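PDB 2JJN: cytochrome P450 113A1 from Saccharopolyspora erythraea, which hydroxylates the macrolactone ring of erythromycin D at C-12, using heme, molecular oxygen and NADPH, to give erythromycin C in antibiotic biosynthesis. Local coordinates for residues E131-V136 and G375-D380; V102-T107 and V217-D222; D32-M37 and H52-A57. The protein carries 2 engineered substitutions. All blocks are in the same frame, centred on the assembly; numbering follows the deposited sequence. Where two conformers were deposited one is given.

Interaction 1 (E131-V136 and G375-D380)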
loop_
_atom_site.group_PDB
_atom_site.type_symbol
_atom_site.label_atom_id
_atom_site.label_comp_id
_atom_site.label_asym_id
_atom_site.label_seq_id
_atom_site.Cartn_x
_atom_site.Cartn_y
_atom_site.Cartn_z
ATOM N N GLU A 131 22.840 -11.095 -12.814
ATOM C CA GLU A 131 21.760 -11.939 -13.258
ATOM C C GLU A 131 21.094 -12.750 -12.139
ATOM O O GLU A 131 20.061 -13.395 -12.373
ATOM C CB GLU A 131 22.258 -12.861 -14.361
ATOM C CG GLU A 131 22.726 -12.102 -15.584
ATOM C CD GLU A 131 23.081 -13.013 -16.735
ATOM O OE1 GLU A 131 23.547 -14.146 -16.475
ATOM O OE2 GLU A 131 22.921 -12.582 -17.898
ATOM N N SER A 132 21.675 -12.744 -10.941
ATOM C CA SER A 132 21.073 -13.388 -9.772
ATOM C C SER A 132 21.114 -12.397 -8.631
ATOM O O SER A 132 22.193 -11.959 -8.216
ATOM C CB SER A 132 21.915 -14.623 -9.405
ATOM O OG SER A 132 21.542 -15.139 -8.146
ATOM N N PHE A 133 19.937 -11.965 -8.153
ATOM C CA PHE A 133 19.891 -10.881 -7.171
ATOM C C PHE A 133 18.519 -10.863 -6.523
ATOM O O PHE A 133 17.602 -11.517 -7.011
ATOM C CB PHE A 133 20.192 -9.518 -7.819
ATOM C CG PHE A 133 19.239 -9.132 -8.930
ATOM C CD1 PHE A 133 18.098 -8.356 -8.636
ATOM C CD2 PHE A 133 19.504 -9.466 -10.262
ATOM C CE1 PHE A 133 17.233 -7.914 -9.649
ATOM C CE2 PHE A 133 18.634 -9.078 -11.296
ATOM C CZ PHE A 133 17.464 -8.323 -10.993
ATOM N N ASP A 134 18.424 -10.129 -5.411
ATOM C CA ASP A 134 17.163 -9.983 -4.719
ATOM C C ASP A 134 16.458 -8.775 -5.331
ATOM O O ASP A 134 16.979 -7.668 -5.219
ATOM C CB ASP A 134 17.387 -9.765 -3.224
ATOM C CG ASP A 134 16.137 -9.385 -2.503
ATOM O OD1 ASP A 134 16.249 -8.752 -1.417
ATOM O OD2 ASP A 134 15.029 -9.653 -2.987
ATOM N N LEU A 135 15.310 -8.972 -5.990
ATOM C CA LEU A 135 14.601 -7.838 -6.555
ATOM C C LEU A 135 14.251 -6.787 -5.506
ATOM O O LEU A 135 14.216 -5.602 -5.795
ATOM C CB LEU A 135 13.300 -8.331 -7.222
ATOM C CG LEU A 135 12.482 -7.257 -7.932
ATOM C CD1 LEU A 135 13.251 -6.816 -9.122
ATOM C CD2 LEU A 135 11.119 -7.787 -8.292
ATOM N N VAL A 136 13.979 -7.226 -4.269
ATOM C CA VAL A 136 13.572 -6.268 -3.248
ATOM C C VAL A 136 14.777 -5.395 -2.816
ATOM O O VAL A 136 14.729 -4.175 -2.863
ATOM C CB VAL A 136 12.939 -6.991 -2.034
ATOM C CG1 VAL A 136 12.613 -5.979 -0.922
ATOM C CG2 VAL A 136 11.694 -7.736 -2.440
ATOM N N GLY A 375 14.175 -8.852 -20.417
ATOM C CA GLY A 375 13.028 -9.529 -21.080
ATOM C C GLY A 375 12.065 -10.233 -20.130
ATOM O O GLY A 375 10.868 -10.239 -20.372
ATOM N N ARG A 376 12.597 -10.867 -19.094
ATOM C CA ARG A 376 11.809 -11.528 -18.047
ATOM C C ARG A 376 12.686 -11.773 -16.814
ATOM O O ARG A 376 13.925 -11.678 -16.887
ATOM C CB ARG A 376 11.236 -12.852 -18.582
ATOM C CG ARG A 376 12.335 -13.881 -18.878
ATOM C CD ARG A 376 11.752 -15.244 -19.365
ATOM N NE ARG A 376 11.241 -15.022 -20.720
ATOM C CZ ARG A 376 9.980 -15.160 -21.137
ATOM N NH1 ARG A 376 8.996 -15.654 -20.379
ATOM N NH2 ARG A 376 9.720 -14.876 -22.392
ATOM N N LEU A 377 12.036 -12.034 -15.693
ATOM C CA LEU A 377 12.706 -12.554 -14.506
ATOM C C LEU A 377 11.907 -13.754 -14.018
ATOM O O LEU A 377 10.712 -13.844 -14.289
ATOM C CB LEU A 377 12.688 -11.526 -13.385
ATOM C CG LEU A 377 13.593 -10.344 -13.694
ATOM C CD1 LEU A 377 13.356 -9.277 -12.571
ATOM C CD2 LEU A 377 15.080 -10.704 -13.730
ATOM N N THR A 378 12.585 -14.676 -13.324
ATOM C CA THR A 378 11.872 -15.764 -12.631
ATOM C C THR A 378 12.293 -15.783 -11.156
ATOM O O THR A 378 13.367 -15.277 -10.809
ATOM C CB THR A 378 12.216 -17.136 -13.247
ATOM O OG1 THR A 378 11.345 -18.142 -12.715
ATOM C CG2 THR A 378 13.706 -17.556 -12.941
ATOM N N VAL A 379 11.403 -16.250 -10.273
ATOM C CA VAL A 379 11.724 -16.337 -8.851
ATOM C C VAL A 379 12.660 -17.523 -8.581
ATOM O O VAL A 379 12.362 -18.623 -9.070
ATOM C CB VAL A 379 10.409 -16.411 -8.001
ATOM C CG1 VAL A 379 10.765 -16.561 -6.542
ATOM C CG2 VAL A 379 9.551 -15.173 -8.331
ATOM N N ASP A 380 13.748 -17.266 -7.845
ATOM C CA ASP A 380 14.814 -18.258 -7.468
ATOM C C ASP A 380 14.504 -18.847 -6.090
ATOM O O ASP A 380 14.544 -18.145 -5.041
ATOM C CB ASP A 380 16.177 -17.526 -7.489
ATOM C CG ASP A 380 17.370 -18.354 -6.946
ATOM O OD1 ASP A 380 17.256 -19.603 -6.808
ATOM O OD2 ASP A 380 18.445 -17.711 -6.683
HETATM O O HOH W 1 18.878 -15.081 -7.182
#
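The small antiparallel sheet in which strand 400-402 runs between 132-134 and 378-379, one of the accessory sheets of the cytochrome P450 fold, brings Phe-133 and Leu-135 up to Leu-377. Its two outer strands share no backbone bond; both pair with the central one, and the nearest CA atoms, those of Ser-132 and Asp-380, stay 8.3 Å apart. What joins them directly is therefore side chain. Leu-377 forks between two partners: its CD2 approaches CZ of Phe-133 at 4.3 Å, while its other methyl, CD1, lies 4.2 Å from CD1 of Leu-135. The CA-CB bond of Phe-133 leads away from 375-380, but CG sits between the backbone N and the carbonyl carbon (chi1 59°), and the ring returns with its far end at the leucine. On the side of helix 228-259, Leu-135 and Leu-377 both touch Val-254.

At the other end of the strands the contact is wet. Ser-132 OG and Asp-380 OD2 are 4.3 Å apart, and in one of the two serine conformers a water spans them, accepting from the hydroxyl at 2.8 Å from OG and donating to the carboxylate at 2.7 Å from OD2. The second carboxylate oxygen, OD1, takes the backbone N-H of Asp-382. The chemistry thus divides the contact into an apolar end against the helix and a solvent-mediated polar end, with the carboxylate held through both its oxygens.

Interaction 2 (V102-T107 and V217-D222). With SO4 (sulfate ion), chain F.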
loop_
_atom_site.group_PDB
_atom_site.type_symbol
_atom_site.label_atom_id
_atom_site.label_comp_id
_atom_site.label_asym_id
_atom_site.label_seq_id
_atom_site.Cartn_x
_atom_site.Cartn_y
_atom_site.Cartn_z
ATOM N N VAL A 102 -3.699 19.235 1.452
ATOM C CA VAL A 102 -2.572 18.451 0.943
ATOM C C VAL A 102 -2.613 18.243 -0.573
ATOM O O VAL A 102 -1.567 18.238 -1.246
ATOM C CB VAL A 102 -2.364 17.135 1.710
ATOM C CG1 VAL A 102 -2.145 17.418 3.178
ATOM C CG2 VAL A 102 -3.535 16.140 1.511
ATOM N N SER A 103 -3.808 18.103 -1.128
ATOM C CA SER A 103 -3.986 17.920 -2.576
ATOM C C SER A 103 -3.485 19.142 -3.328
ATOM O O SER A 103 -2.995 19.014 -4.450
ATOM C CB SER A 103 -5.463 17.647 -2.906
ATOM O OG SER A 103 -5.737 17.686 -4.307
ATOM N N SER A 104 -3.611 20.331 -2.720
ATOM C CA SER A 104 -3.168 21.559 -3.382
ATOM C C SER A 104 -1.631 21.601 -3.505
ATOM O O SER A 104 -1.067 22.304 -4.332
ATOM C CB SER A 104 -3.720 22.787 -2.648
ATOM O OG SER A 104 -2.999 23.013 -1.436
ATOM N N ALA A 105 -0.946 20.812 -2.692
ATOM C CA ALA A 105 0.520 20.640 -2.798
ATOM C C ALA A 105 0.981 19.423 -3.630
ATOM O O ALA A 105 1.934 19.514 -4.411
ATOM C CB ALA A 105 1.097 20.519 -1.405
ATOM N N PHE A 106 0.398 18.257 -3.318
ATOM C CA PHE A 106 0.728 16.975 -3.971
ATOM C C PHE A 106 -0.145 16.882 -5.221
ATOM O O PHE A 106 -1.172 16.211 -5.211
ATOM C CB PHE A 106 0.426 15.826 -2.987
ATOM C CG PHE A 106 0.978 14.476 -3.429
ATOM C CD1 PHE A 106 2.084 14.399 -4.261
ATOM C CD2 PHE A 106 0.380 13.295 -2.997
ATOM C CE1 PHE A 106 2.587 13.148 -4.679
ATOM C CE2 PHE A 106 0.864 12.043 -3.406
ATOM C CZ PHE A 106 1.962 11.965 -4.242
ATOM N N THR A 107 0.244 17.585 -6.277
ATOM C CA THR A 107 -0.602 17.683 -7.482
ATOM C C THR A 107 -0.306 16.626 -8.571
ATOM O O THR A 107 0.742 15.975 -8.550
ATOM C CB THR A 107 -0.450 19.061 -8.094
ATOM O OG1 THR A 107 0.900 19.222 -8.534
ATOM C CG2 THR A 107 -0.812 20.125 -7.065
ATOM N N VAL A 217 3.908 23.282 3.462
ATOM C CA VAL A 217 3.960 24.394 4.445
ATOM C C VAL A 217 3.282 25.655 3.905
ATOM O O VAL A 217 2.666 26.449 4.666
ATOM C CB VAL A 217 5.411 24.621 4.962
ATOM C CG1 VAL A 217 5.585 26.022 5.546
ATOM C CG2 VAL A 217 5.802 23.463 5.929
ATOM N N LEU A 218 3.418 25.871 2.594
ATOM C CA LEU A 218 2.823 27.087 2.021
ATOM C C LEU A 218 1.343 26.938 1.625
ATOM O O LEU A 218 0.674 27.940 1.363
ATOM C CB LEU A 218 3.650 27.564 0.828
ATOM C CG LEU A 218 5.064 28.013 1.123
ATOM C CD1 LEU A 218 5.718 28.305 -0.240
ATOM C CD2 LEU A 218 5.035 29.246 1.981
ATOM N N ALA A 219 0.836 25.693 1.611
ATOM C CA ALA A 219 -0.542 25.426 1.193
ATOM C C ALA A 219 -1.554 26.054 2.147
ATOM O O ALA A 219 -1.364 26.097 3.388
ATOM C CB ALA A 219 -0.789 23.902 1.138
ATOM N N GLU A 220 -2.637 26.558 1.571
ATOM C CA GLU A 220 -3.721 27.048 2.388
ATOM C C GLU A 220 -4.988 27.030 1.585
ATOM O O GLU A 220 -4.997 27.555 0.468
ATOM C CB GLU A 220 -3.461 28.466 2.808
ATOM C CG GLU A 220 -4.510 28.906 3.777
ATOM C CD GLU A 220 -4.173 30.202 4.467
ATOM O OE1 GLU A 220 -5.000 31.130 4.360
ATOM O OE2 GLU A 220 -3.094 30.287 5.091
ATOM N N VAL A 221 -6.024 26.408 2.140
ATOM C CA VAL A 221 -7.317 26.310 1.468
ATOM C C VAL A 221 -8.359 26.663 2.492
ATOM O O VAL A 221 -8.378 26.111 3.592
ATOM C CB VAL A 221 -7.542 24.880 0.883
ATOM C CG1 VAL A 221 -8.903 24.814 0.183
ATOM C CG2 VAL A 221 -6.425 24.540 -0.082
ATOM N N ASP A 222 -9.211 27.636 2.157
ATOM C CA ASP A 222 -10.224 28.130 3.078
ATOM C C ASP A 222 -9.632 28.590 4.398
ATOM O O ASP A 222 -10.263 28.458 5.454
ATOM C CB ASP A 222 -11.292 27.071 3.296
ATOM C CG ASP A 222 -12.008 26.696 2.009
ATOM O OD1 ASP A 222 -12.098 27.566 1.109
ATOM O OD2 ASP A 222 -12.441 25.530 1.888
HETATM S S SO4 F . -7.815 14.617 -4.436
HETATM O O1 SO4 F . -7.124 13.331 -4.588
HETATM O O2 SO4 F . -7.785 15.059 -3.048
HETATM O O3 SO4 F . -9.211 14.489 -4.812
HETATM O O4 SO4 F . -7.152 15.573 -5.325
HETATM O O HOH W 2 -2.881 25.855 -1.318
#
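Ser-104, in the final turn of helix 94-105, faces a chain that leaves helical angles at Ala-219 and then runs extended through Val-221 (phi -134°, psi 126°), so that alternate residues, Ala-219 and Val-221, turn toward the helix while Glu-220 turns away. The serine hydroxyl touches both of the inward-turned residues: its OG is 3.5 Å from CB of Ala-219 and 4.0 Å from CG2 of Val-221, the valine methyl also resting against the serine CB. This places a polar atom among methyl groups, and its needs are met from two other directions. With OG between the backbone N and the carbonyl carbon (chi1 76°), the hydroxyl turns back on its own helix and bonds to the carbonyl O of Val-101. It also accepts from a water 2.8 Å from OG, and that water in turn accepts from the backbone N of Glu-220 at 3.0 Å. The result is a polar relay from the extended chain through water and hydroxyl to a helix carbonyl.

One residue earlier, Ser-103, in one of its two conformers, holds OG anti to its backbone N and donates to O4 of a sulfate ion, probably from the crystallisation liquor, at 2.7 Å; Arg-99 NE binds the same ion. Beyond Ala-105 the chain makes an inverse gamma turn centred on Phe-106, closed by a weak bond.

Behind the contact, Ala-105 packs on Leu-212 and Leu-216 of helix 212-218, and Phe-106 also touches the heme; the contact thus joins the end of helix 94-105 to the chain leaving helix 212-218, with Phe-234 and Leu-238 of helix 228-259 packed on Val-102 and Phe-106.

Interaction 3 (D32-M37 and H52-A57). With SO4 (sulfate ion), chain E; SO4 (sulfate ion), chain G.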
loop_
_atom_site.group_PDB
_atom_site.type_symbol
_atom_site.label_atom_id
_atom_site.label_comp_id
_atom_site.label_asym_id
_atom_site.label_seq_id
_atom_site.Cartn_x
_atom_site.Cartn_y
_atom_site.Cartn_z
ATOM N N ASP A 32 -8.557 -19.723 0.196
ATOM C CA ASP A 32 -9.583 -20.771 0.280
ATOM C C ASP A 32 -10.526 -20.436 1.448
ATOM O O ASP A 32 -11.755 -20.542 1.327
ATOM C CB ASP A 32 -8.890 -22.126 0.494
ATOM C CG ASP A 32 -8.295 -22.691 -0.805
ATOM O OD1 ASP A 32 -8.609 -22.163 -1.897
ATOM O OD2 ASP A 32 -7.545 -23.689 -0.716
ATOM N N TRP A 33 -9.947 -20.011 2.569
ATOM C CA TRP A 33 -10.739 -19.638 3.742
ATOM C C TRP A 33 -11.647 -18.452 3.457
ATOM O O TRP A 33 -12.830 -18.456 3.817
ATOM C CB TRP A 33 -9.822 -19.386 4.927
ATOM C CG TRP A 33 -10.507 -19.078 6.226
ATOM C CD1 TRP A 33 -10.971 -19.996 7.146
ATOM C CD2 TRP A 33 -10.748 -17.784 6.777
ATOM N NE1 TRP A 33 -11.488 -19.339 8.239
ATOM C CE2 TRP A 33 -11.389 -17.986 8.035
ATOM C CE3 TRP A 33 -10.509 -16.475 6.342
ATOM C CZ2 TRP A 33 -11.784 -16.920 8.862
ATOM C CZ3 TRP A 33 -10.936 -15.387 7.179
ATOM C CH2 TRP A 33 -11.534 -15.641 8.434
ATOM N N LEU A 34 -11.088 -17.412 2.859
ATOM C CA LEU A 34 -11.920 -16.261 2.507
ATOM C C LEU A 34 -13.081 -16.674 1.622
ATOM O O LEU A 34 -14.196 -16.156 1.805
ATOM C CB LEU A 34 -11.066 -15.238 1.764
ATOM C CG LEU A 34 -9.988 -14.573 2.633
ATOM C CD1 LEU A 34 -9.049 -13.694 1.754
ATOM C CD2 LEU A 34 -10.595 -13.724 3.765
ATOM N N GLY A 35 -12.830 -17.581 0.654
ATOM C CA GLY A 35 -13.899 -18.130 -0.190
ATOM C C GLY A 35 -15.002 -18.766 0.643
ATOM O O GLY A 35 -16.202 -18.502 0.453
ATOM N N THR A 36 -14.617 -19.573 1.598
ATOM C CA THR A 36 -15.622 -20.241 2.427
ATOM C C THR A 36 -16.412 -19.230 3.256
ATOM O O THR A 36 -17.628 -19.392 3.462
ATOM C CB THR A 36 -15.005 -21.313 3.322
ATOM O OG1 THR A 36 -14.088 -20.719 4.253
ATOM C CG2 THR A 36 -14.316 -22.391 2.480
ATOM N N MET A 37 -15.747 -18.186 3.731
ATOM C CA MET A 37 -16.413 -17.203 4.569
ATOM C C MET A 37 -17.339 -16.340 3.738
ATOM O O MET A 37 -18.441 -16.000 4.187
ATOM C CB MET A 37 -15.381 -16.311 5.288
ATOM C CG MET A 37 -14.433 -17.078 6.271
ATOM S SD MET A 37 -15.382 -17.883 7.594
ATOM C CE MET A 37 -15.642 -16.428 8.616
ATOM N N HIS A 52 -15.106 -8.741 10.673
ATOM C CA HIS A 52 -14.456 -8.870 9.386
ATOM C C HIS A 52 -15.547 -8.980 8.320
ATOM O O HIS A 52 -16.514 -9.756 8.486
ATOM C CB HIS A 52 -13.669 -10.185 9.370
ATOM C CG HIS A 52 -12.539 -10.177 10.336
ATOM N ND1 HIS A 52 -11.242 -9.870 9.964
ATOM C CD2 HIS A 52 -12.519 -10.413 11.671
ATOM C CE1 HIS A 52 -10.467 -9.918 11.047
ATOM N NE2 HIS A 52 -11.212 -10.263 12.085
ATOM N N VAL A 53 -15.330 -8.275 7.207
ATOM C CA VAL A 53 -16.340 -8.192 6.154
ATOM C C VAL A 53 -15.694 -8.716 4.867
ATOM O O VAL A 53 -14.631 -8.230 4.459
ATOM C CB VAL A 53 -16.807 -6.746 6.006
ATOM C CG1 VAL A 53 -17.728 -6.622 4.802
ATOM C CG2 VAL A 53 -17.567 -6.380 7.303
ATOM N N PHE A 54 -16.331 -9.724 4.248
ATOM C CA PHE A 54 -15.688 -10.478 3.158
ATOM C C PHE A 54 -16.222 -10.275 1.738
ATOM O O PHE A 54 -15.498 -10.489 0.769
ATOM C CB PHE A 54 -15.716 -11.991 3.463
ATOM C CG PHE A 54 -15.001 -12.337 4.752
ATOM C CD1 PHE A 54 -15.714 -12.774 5.862
ATOM C CD2 PHE A 54 -13.653 -12.106 4.867
ATOM C CE1 PHE A 54 -15.052 -13.094 7.047
ATOM C CE2 PHE A 54 -12.957 -12.415 6.067
ATOM C CZ PHE A 54 -13.680 -12.911 7.173
ATOM N N ARG A 55 -17.477 -9.900 1.602
ATOM C CA ARG A 55 -18.044 -9.805 0.247
ATOM C C ARG A 55 -17.830 -8.434 -0.369
ATOM O O ARG A 55 -17.863 -7.424 0.339
ATOM C CB ARG A 55 -19.551 -10.083 0.303
ATOM C CG ARG A 55 -19.859 -11.546 0.561
ATOM C CD ARG A 55 -21.361 -11.774 0.568
ATOM N NE ARG A 55 -21.665 -13.154 0.901
ATOM C CZ ARG A 55 -22.850 -13.523 1.372
ATOM N NH1 ARG A 55 -23.805 -12.587 1.564
ATOM N NH2 ARG A 55 -23.085 -14.817 1.646
ATOM N N HIS A 56 -17.669 -8.396 -1.695
ATOM C CA HIS A 56 -17.335 -7.155 -2.360
ATOM C C HIS A 56 -18.348 -6.037 -2.064
ATOM O O HIS A 56 -17.987 -4.913 -1.702
ATOM C CB HIS A 56 -17.296 -7.419 -3.870
ATOM C CG HIS A 56 -16.910 -6.228 -4.680
ATOM N ND1 HIS A 56 -17.854 -5.353 -5.194
ATOM C CD2 HIS A 56 -15.705 -5.803 -5.136
ATOM C CE1 HIS A 56 -17.237 -4.417 -5.897
ATOM N NE2 HIS A 56 -15.942 -4.657 -5.879
ATOM N N ALA A 57 -19.648 -6.325 -2.215
ATOM C CA ALA A 57 -20.606 -5.267 -2.007
ATOM C C ALA A 57 -20.565 -4.733 -0.578
ATOM O O ALA A 57 -20.810 -3.558 -0.350
ATOM C CB ALA A 57 -22.018 -5.773 -2.321
HETATM S S SO4 E . -26.735 -14.657 3.029
HETATM O O1 SO4 E . -25.659 -15.508 2.512
HETATM O O2 SO4 E . -27.022 -15.041 4.409
HETATM O O3 SO4 E . -27.930 -14.812 2.201
HETATM O O4 SO4 E . -26.327 -13.251 3.075
HETATM S S SO4 G . -13.451 -3.014 -8.324
HETATM O O1 SO4 G . -12.007 -3.192 -7.991
HETATM O O2 SO4 G . -14.281 -3.008 -7.121
HETATM O O3 SO4 G . -14.007 -4.029 -9.223
HETATM O O4 SO4 G . -13.714 -1.705 -8.904
#
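With CG anti to its carbonyl carbon (chi1 -59°), Phe-54 sends its ring against helix 27-40, where Trp-33, its own CG anti to the backbone N (chi1 -176°), brings the six-membered end of the indole to meet it. The place is the mixed sheet of the cytochrome P450 fold: Phe-54 follows strand 51-53 directly, before helix 56-64 begins, and the N-terminal helix lies against it.

Three side chains of the helix share the phenyl ring. Met-37 comes over one face, its CB 3.9 Å from the ring centroid in a CH-pi contact displaced toward the rim, and its chain bends so that CE, too, ends 3.7 Å from CE1 of Phe-54. The Leu-34 side chain runs at about a right angle to that of Phe-54, its CD2 coming obliquely to 3.5 Å from CE2. At the far end of the phenyl, CZ meets CH2 of Trp-33 at 3.7 Å, with the ring planes perpendicular (90°) but the approach slanted. Met-37 CG stands over the centre of the indole, so one methionine packs on both rings. Trp-315 of strand 311-315 and Trp-44 of strand 43-45 also meet Phe-54, extending the aromatic cluster.

Beyond it, Arg-55, the N-cap of helix 56-64, gives NE to Arg-38 O of helix 27-40 and NH1 and NH2 to two oxygens of one sulfate. His-56 meets another at its ring edge (both ions probably come from the crystallisation liquor), its NE2 donating almost straight to O2 at 2.6 Å.

Interactions 1 and 2 cross along the chain, whereas interaction 3 closes before either begins. None touches another: the centres of interactions 1 and 2 are about 40 Å apart, those of 2 and 3 about 39 Å, and those of 1 and 3 about 33 Å. Interaction 2 lies on the opposite side of the chain's centre from both others. Helix 228-259 packs against segments of both interactions 1 and 2. The side chains of Leu-135 and Ser-104 are each about 14 Å from the heme, while Phe-106, in segment 102-107 but not part of the contact, touches it. The side chain of Phe-54 in interaction 3 is about 11 Å from that of the substrate-binding residue Gln-292.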